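Long-range contacts in protein-tyrosine-phosphatase (Shewanella sp., PDB 2Z72), which probably hydrolyses phosphotyrosine esters as a cold-active protein tyrosine phosphatase of the calcineurin-like phosphoesterase family, with zinc ions bound at its metal sites: residues A[22-27]-A[171-176]; A[152-157]-A[175-180]. All blocks are in the same frame, centred on the assembly; numbering follows the deposited sequence.

Contact 1: residues A[22-27]-A[171-176]; sequences TAYWIC and TLINRP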
loop_
_atom_site.group_PDB
_atom_site.type_symbol
_atom_site.label_atom_id
_atom_site.label_comp_id
_atom_site.label_asym_id
_atom_site.label_seq_id
_atom_site.Cartn_x
_atom_site.Cartn_y
_atom_site.Cartn_z
ATOM N N THR A 22 -1.101 -4.393 -23.728
ATOM C CA THR A 22 -2.472 -4.627 -24.063
ATOM C C THR A 22 -3.335 -4.385 -22.836
ATOM O O THR A 22 -2.910 -4.766 -21.730
ATOM C CB THR A 22 -2.649 -6.079 -24.517
ATOM O OG1 THR A 22 -1.824 -6.357 -25.661
ATOM C CG2 THR A 22 -4.122 -6.384 -24.891
ATOM N N ALA A 23 -4.458 -3.757 -22.996
ATOM C CA ALA A 23 -5.363 -3.469 -21.911
ATOM C C ALA A 23 -6.694 -4.213 -22.095
ATOM O O ALA A 23 -7.302 -4.159 -23.184
ATOM C CB ALA A 23 -5.613 -1.974 -21.803
ATOM N N TYR A 24 -7.147 -4.835 -21.015
ATOM C CA TYR A 24 -8.417 -5.496 -20.910
ATOM C C TYR A 24 -9.356 -4.627 -20.062
ATOM O O TYR A 24 -8.989 -4.261 -18.939
ATOM C CB TYR A 24 -8.287 -6.866 -20.291
ATOM C CG TYR A 24 -7.499 -7.851 -21.098
ATOM C CD1 TYR A 24 -6.183 -8.170 -20.817
ATOM C CD2 TYR A 24 -7.998 -8.483 -22.170
ATOM C CE1 TYR A 24 -5.490 -9.080 -21.577
ATOM C CE2 TYR A 24 -7.289 -9.385 -22.947
ATOM C CZ TYR A 24 -6.041 -9.682 -22.655
ATOM O OH TYR A 24 -5.333 -10.558 -23.402
ATOM N N TRP A 25 -10.545 -4.355 -20.564
ATOM C CA TRP A 25 -11.524 -3.488 -19.943
ATOM C C TRP A 25 -12.816 -4.242 -19.811
ATOM O O TRP A 25 -13.272 -4.892 -20.784
ATOM C CB TRP A 25 -11.795 -2.248 -20.775
ATOM C CG TRP A 25 -10.589 -1.501 -21.228
ATOM C CD1 TRP A 25 -9.810 -1.800 -22.313
ATOM C CD2 TRP A 25 -9.984 -0.342 -20.672
ATOM N NE1 TRP A 25 -8.796 -0.934 -22.448
ATOM C CE2 TRP A 25 -8.853 0.004 -21.461
ATOM C CE3 TRP A 25 -10.286 0.471 -19.571
ATOM C CZ2 TRP A 25 -8.049 1.111 -21.159
ATOM C CZ3 TRP A 25 -9.482 1.570 -19.290
ATOM C CH2 TRP A 25 -8.355 1.891 -20.089
ATOM N N ILE A 26 -13.440 -4.179 -18.633
ATOM C CA ILE A 26 -14.814 -4.641 -18.471
ATOM C C ILE A 26 -15.729 -3.438 -18.612
ATOM O O ILE A 26 -15.664 -2.518 -17.811
ATOM C CB ILE A 26 -15.048 -5.313 -17.109
ATOM C CG1 ILE A 26 -14.041 -6.381 -16.834
ATOM C CG2 ILE A 26 -16.471 -5.863 -17.054
ATOM C CD1 ILE A 26 -13.823 -7.392 -17.954
ATOM N N CYS A 27 -16.517 -3.431 -19.692
ATOM C CA CYS A 27 -17.395 -2.305 -20.006
ATOM C C CYS A 27 -18.815 -2.840 -20.139
ATOM O O CYS A 27 -19.114 -3.560 -21.096
ATOM C CB CYS A 27 -16.929 -1.638 -21.297
ATOM S SG CYS A 27 -15.201 -1.213 -21.352
ATOM N N THR A 171 -14.027 -14.136 -15.136
ATOM C CA THR A 171 -14.754 -14.941 -16.168
ATOM C C THR A 171 -14.417 -14.405 -17.535
ATOM O O THR A 171 -14.037 -15.169 -18.444
ATOM C CB THR A 171 -16.252 -14.917 -15.882
ATOM O OG1 THR A 171 -16.498 -15.593 -14.643
ATOM C CG2 THR A 171 -16.979 -15.759 -16.953
ATOM N N LEU A 172 -14.552 -13.105 -17.774
ATOM C CA LEU A 172 -14.399 -12.552 -19.125
ATOM C C LEU A 172 -12.983 -12.583 -19.642
ATOM O O LEU A 172 -12.774 -12.838 -20.815
ATOM C CB LEU A 172 -14.955 -11.132 -19.177
ATOM C CG LEU A 172 -16.466 -11.028 -19.005
ATOM C CD1 LEU A 172 -16.880 -9.578 -18.983
ATOM C CD2 LEU A 172 -17.219 -11.764 -20.139
ATOM N N ILE A 173 -12.035 -12.385 -18.751
ATOM C CA ILE A 173 -10.605 -12.468 -19.111
ATOM C C ILE A 173 -10.085 -13.883 -18.988
ATOM O O ILE A 173 -8.928 -14.244 -19.357
ATOM C CB ILE A 173 -9.794 -11.439 -18.308
ATOM C CG1 ILE A 173 -10.329 -10.034 -18.520
ATOM C CG2 ILE A 173 -8.317 -11.428 -18.627
ATOM C CD1 ILE A 173 -9.867 -8.980 -17.540
ATOM N N ASN A 174 -10.932 -14.753 -18.454
ATOM C CA ASN A 174 -10.661 -16.155 -18.375
ATOM C C ASN A 174 -9.363 -16.521 -17.680
ATOM O O ASN A 174 -8.532 -17.293 -18.151
ATOM C CB ASN A 174 -10.746 -16.777 -19.810
ATOM C CG ASN A 174 -10.899 -18.263 -19.752
ATOM O OD1 ASN A 174 -11.367 -18.854 -18.787
ATOM N ND2 ASN A 174 -10.508 -18.878 -20.859
ATOM N N ARG A 175 -9.201 -15.945 -16.495
ATOM C CA ARG A 175 -8.084 -16.304 -15.632
ATOM C C ARG A 175 -8.449 -15.946 -14.212
ATOM O O ARG A 175 -9.254 -15.021 -13.999
ATOM C CB ARG A 175 -6.812 -15.708 -16.088
ATOM C CG ARG A 175 -6.823 -14.238 -16.026
ATOM C CD ARG A 175 -5.704 -13.756 -16.951
ATOM N NE ARG A 175 -6.096 -13.736 -18.361
ATOM C CZ ARG A 175 -5.379 -13.215 -19.350
ATOM N NH1 ARG A 175 -4.208 -12.655 -19.090
ATOM N NH2 ARG A 175 -5.844 -13.248 -20.588
ATOM N N PRO A 176 -7.844 -16.672 -13.289
ATOM C CA PRO A 176 -8.177 -16.419 -11.881
ATOM C C PRO A 176 -7.622 -15.095 -11.402
ATOM O O PRO A 176 -6.723 -14.475 -12.002
ATOM C CB PRO A 176 -7.564 -17.575 -11.115
ATOM C CG PRO A 176 -6.473 -18.052 -11.974
ATOM C CD PRO A 176 -6.902 -17.820 -13.402
HETATM O O HOH W 1 -3.353 -12.052 -21.891
#

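Contact 2: residues A[152-157]-A[175-180]; sequences QMVLGG and RPYNKL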
loop_
_atom_site.group_PDB
_atom_site.type_symbol
_atom_site.label_atom_id
_atom_site.label_comp_id
_atom_site.label_asym_id
_atom_site.label_seq_id
_atom_site.Cartn_x
_atom_site.Cartn_y
_atom_site.Cartn_z
ATOM N N GLN A 152 -0.024 -9.668 -0.595
ATOM C CA GLN A 152 0.605 -10.965 -0.628
ATOM C C GLN A 152 -0.406 -12.087 -0.916
ATOM O O GLN A 152 -0.175 -12.983 -1.736
ATOM C CB GLN A 152 1.335 -11.264 0.694
ATOM C CG GLN A 152 2.481 -10.293 0.961
ATOM C CD GLN A 152 3.064 -10.416 2.358
ATOM O OE1 GLN A 152 2.392 -10.869 3.284
ATOM N NE2 GLN A 152 4.325 -10.018 2.485
ATOM N N MET A 153 -1.554 -11.997 -0.272
ATOM C CA MET A 153 -2.601 -13.005 -0.476
ATOM C C MET A 153 -3.056 -13.031 -1.931
ATOM O O MET A 153 -3.058 -14.066 -2.582
ATOM C CB MET A 153 -3.784 -12.741 0.448
ATOM C CG MET A 153 -3.517 -13.427 1.794
ATOM S SD MET A 153 -4.956 -13.481 2.861
ATOM C CE MET A 153 -5.104 -11.794 3.405
ATOM N N VAL A 154 -3.412 -11.868 -2.493
ATOM C CA VAL A 154 -3.889 -11.800 -3.862
ATOM C C VAL A 154 -2.845 -12.335 -4.799
ATOM O O VAL A 154 -3.129 -13.168 -5.678
ATOM C CB VAL A 154 -4.335 -10.383 -4.239
ATOM C CG1 VAL A 154 -4.497 -10.232 -5.720
ATOM C CG2 VAL A 154 -5.653 -10.062 -3.481
ATOM N N LEU A 155 -1.613 -11.844 -4.705
ATOM C CA LEU A 155 -0.605 -12.226 -5.667
ATOM C C LEU A 155 -0.332 -13.737 -5.551
ATOM O O LEU A 155 -0.031 -14.366 -6.576
ATOM C CB LEU A 155 0.672 -11.397 -5.525
ATOM C CG LEU A 155 0.692 -10.116 -6.349
ATOM C CD1 LEU A 155 -0.456 -9.198 -6.213
ATOM C CD2 LEU A 155 2.069 -9.465 -6.037
ATOM N N GLY A 156 -0.465 -14.284 -4.355
ATOM C CA GLY A 156 -0.221 -15.692 -4.129
ATOM C C GLY A 156 -1.393 -16.621 -4.350
ATOM O O GLY A 156 -1.186 -17.845 -4.214
ATOM N N GLY A 157 -2.573 -16.103 -4.632
ATOM C CA GLY A 157 -3.701 -16.991 -4.851
ATOM C C GLY A 157 -4.597 -17.261 -3.679
ATOM O O GLY A 157 -5.419 -18.209 -3.779
ATOM N N ARG A 175 -9.201 -15.945 -16.495
ATOM C CA ARG A 175 -8.084 -16.304 -15.632
ATOM C C ARG A 175 -8.449 -15.946 -14.212
ATOM O O ARG A 175 -9.254 -15.021 -13.999
ATOM C CB ARG A 175 -6.812 -15.708 -16.088
ATOM C CG ARG A 175 -6.823 -14.238 -16.026
ATOM C CD ARG A 175 -5.704 -13.756 -16.951
ATOM N NE ARG A 175 -6.096 -13.736 -18.361
ATOM C CZ ARG A 175 -5.379 -13.215 -19.350
ATOM N NH1 ARG A 175 -4.208 -12.655 -19.090
ATOM N NH2 ARG A 175 -5.844 -13.248 -20.588
ATOM N N PRO A 176 -7.844 -16.672 -13.289
ATOM C CA PRO A 176 -8.177 -16.419 -11.881
ATOM C C PRO A 176 -7.622 -15.095 -11.402
ATOM O O PRO A 176 -6.723 -14.475 -12.002
ATOM C CB PRO A 176 -7.564 -17.575 -11.115
ATOM C CG PRO A 176 -6.473 -18.052 -11.974
ATOM C CD PRO A 176 -6.902 -17.820 -13.402
ATOM N N TYR A 177 -8.150 -14.549 -10.297
ATOM C CA TYR A 177 -7.870 -13.192 -9.905
ATOM C C TYR A 177 -6.387 -12.948 -9.649
ATOM O O TYR A 177 -5.868 -11.889 -9.981
ATOM C CB TYR A 177 -8.667 -12.855 -8.649
ATOM C CG TYR A 177 -8.691 -11.428 -8.231
ATOM C CD1 TYR A 177 -7.899 -10.996 -7.145
ATOM C CD2 TYR A 177 -9.496 -10.457 -8.802
ATOM C CE1 TYR A 177 -7.909 -9.671 -6.737
ATOM C CE2 TYR A 177 -9.534 -9.171 -8.396
ATOM C CZ TYR A 177 -8.725 -8.768 -7.341
ATOM O OH TYR A 177 -8.733 -7.507 -6.860
ATOM N N ASN A 178 -5.697 -13.918 -9.081
ATOM C CA ASN A 178 -4.239 -13.770 -8.903
ATOM C C ASN A 178 -3.537 -13.563 -10.220
ATOM O O ASN A 178 -2.492 -12.871 -10.263
ATOM C CB ASN A 178 -3.712 -14.965 -8.130
ATOM C CG ASN A 178 -4.013 -16.297 -8.734
ATOM O OD1 ASN A 178 -5.222 -16.602 -8.852
ATOM N ND2 ASN A 178 -3.046 -17.115 -9.087
ATOM N N LYS A 179 -4.012 -14.152 -11.281
ATOM C CA LYS A 179 -3.376 -14.018 -12.606
ATOM C C LYS A 179 -3.763 -12.739 -13.296
ATOM O O LYS A 179 -3.226 -12.371 -14.352
ATOM C CB LYS A 179 -3.660 -15.262 -13.413
ATOM C CG LYS A 179 -2.999 -16.482 -12.871
ATOM C CD LYS A 179 -1.481 -16.391 -12.975
ATOM C CE LYS A 179 -0.896 -17.774 -12.609
ATOM N NZ LYS A 179 0.534 -17.616 -12.221
ATOM N N LEU A 180 -4.698 -11.960 -12.762
ATOM C CA LEU A 180 -4.932 -10.611 -13.230
ATOM C C LEU A 180 -3.904 -9.642 -12.694
ATOM O O LEU A 180 -3.872 -8.499 -13.139
ATOM C CB LEU A 180 -6.355 -10.172 -12.865
ATOM C CG LEU A 180 -7.498 -10.958 -13.496
ATOM C CD1 LEU A 180 -8.849 -10.449 -13.010
ATOM C CD2 LEU A 180 -7.435 -10.831 -15.021
HETATM O O HOH W 2 0.036 -13.197 -9.075
HETATM O O HOH W 3 -0.386 -16.753 -7.885
#

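Contact 1: residues A[22-27]-A[171-176]
Tyr24 and Arg175 meet through a water. The water lies 2.9 Å from Tyr24 OH and accepts a hydrogen bond of 3.0 Å from Arg175 NH1. The direct approach is longer, 3.9 Å from Tyr24 OH to Arg175 NH2, and the two side chains cross at about a right angle with ring and guanidinium planes 64° apart. A bend at chi3 (81°) puts Arg175 NE in position to donate to Ile173 O (3.0 Å, N-H...O 157°) from above the carbonyl plane, and NH2 adds a weak bond to the same oxygen. The Schellman motif ending helix 166-172, with Asn174 at positive phi as its C-prime residue, includes the bond from Arg175 N to Thr170 O. Strand 22-27, central in a three-stranded antiparallel sheet, packs against this helix end. An alanine at Arg175 removes the donors to Ile173 O and to the water, and would probably leave Tyr24 OH without its water-mediated link to this helix end. The rest is apolar: Ile173 CD1 lies 3.8 Å from Tyr24 CB, with CG2 over one face of the Tyr24 ring. Ile26 CD1 reaches Leu172 CD1 at 3.9 Å, less certainly, since two Ile26 conformers are modelled.

Contact 2: residues A[152-157]-A[175-180]
Val154 O lies 3.1 Å from Asn178 CB, a close approach of a carbonyl oxygen to a carbon. The same oxygen accepts the backbone N-H of Gly157 in the Schellman motif that closes helix 149-156, and Asn178 CB lies against that final turn. Followed outward, Asn178 CB is also 3.9 Å from Gly157 N. CG stands between the backbone N and the carbonyl carbon (chi1 56°) and comes within 4.0 Å of Gly157 CA. At the tip, ND2 donates to a water at 2.9 Å, which in turn donates to Leu155 O at 2.7 Å. A second water donates to both Leu155 O and the backbone oxygen Asn178 O, so Leu155 O receives two waters, each a bridge to the same asparagine. Gly157 has positive phi (96°), a backbone setting in which a side chain would collide with Gly156 O.

Beside this polar seam runs an apolar one. Tyr177 CG is anti to the backbone N (chi1 -170°), and farther along the ring CE1 meets Val154 CG1 at 3.6 Å; Val154 CG2 lies in the ring plane, at its edge. The Tyr177 ring also packs edge-to-face with Tyr181 and touches Phe116, while Val154 touches Asp117. The contact thus joins the C-terminal end of helix 149-156, whose first residue Asn149 is a zinc ligand, to the loop after helix 166-172. The polar coupling of helix end and loop probably relies on the two waters, since the segments share no direct hydrogen bond, while the Val154-Tyr177 pair supplies direct apolar contact.

Contacts 1 and 2 have centres 14 Å apart and share Arg175 and Pro176, just beyond the end of helix 166-172. Arg175 takes part in contact 1 but does not touch residues 152-157. Side chains also meet: Ile173 CG2 of contact 1 packs on Leu180 CD2 of contact 2 at 3.8 Å, and both residues touch Tyr12 of strand 8-14. The centre of contact 1 is about 24 Å from that of the chain, the centre of contact 2 about 16 Å. Contact 2 lies outside the metal site, the Val154 side chain being about 11 Å from a zinc ion. Together they connect the N-terminal sheet, through residues 171-180, to the helix beginning at zinc ligand Asn149.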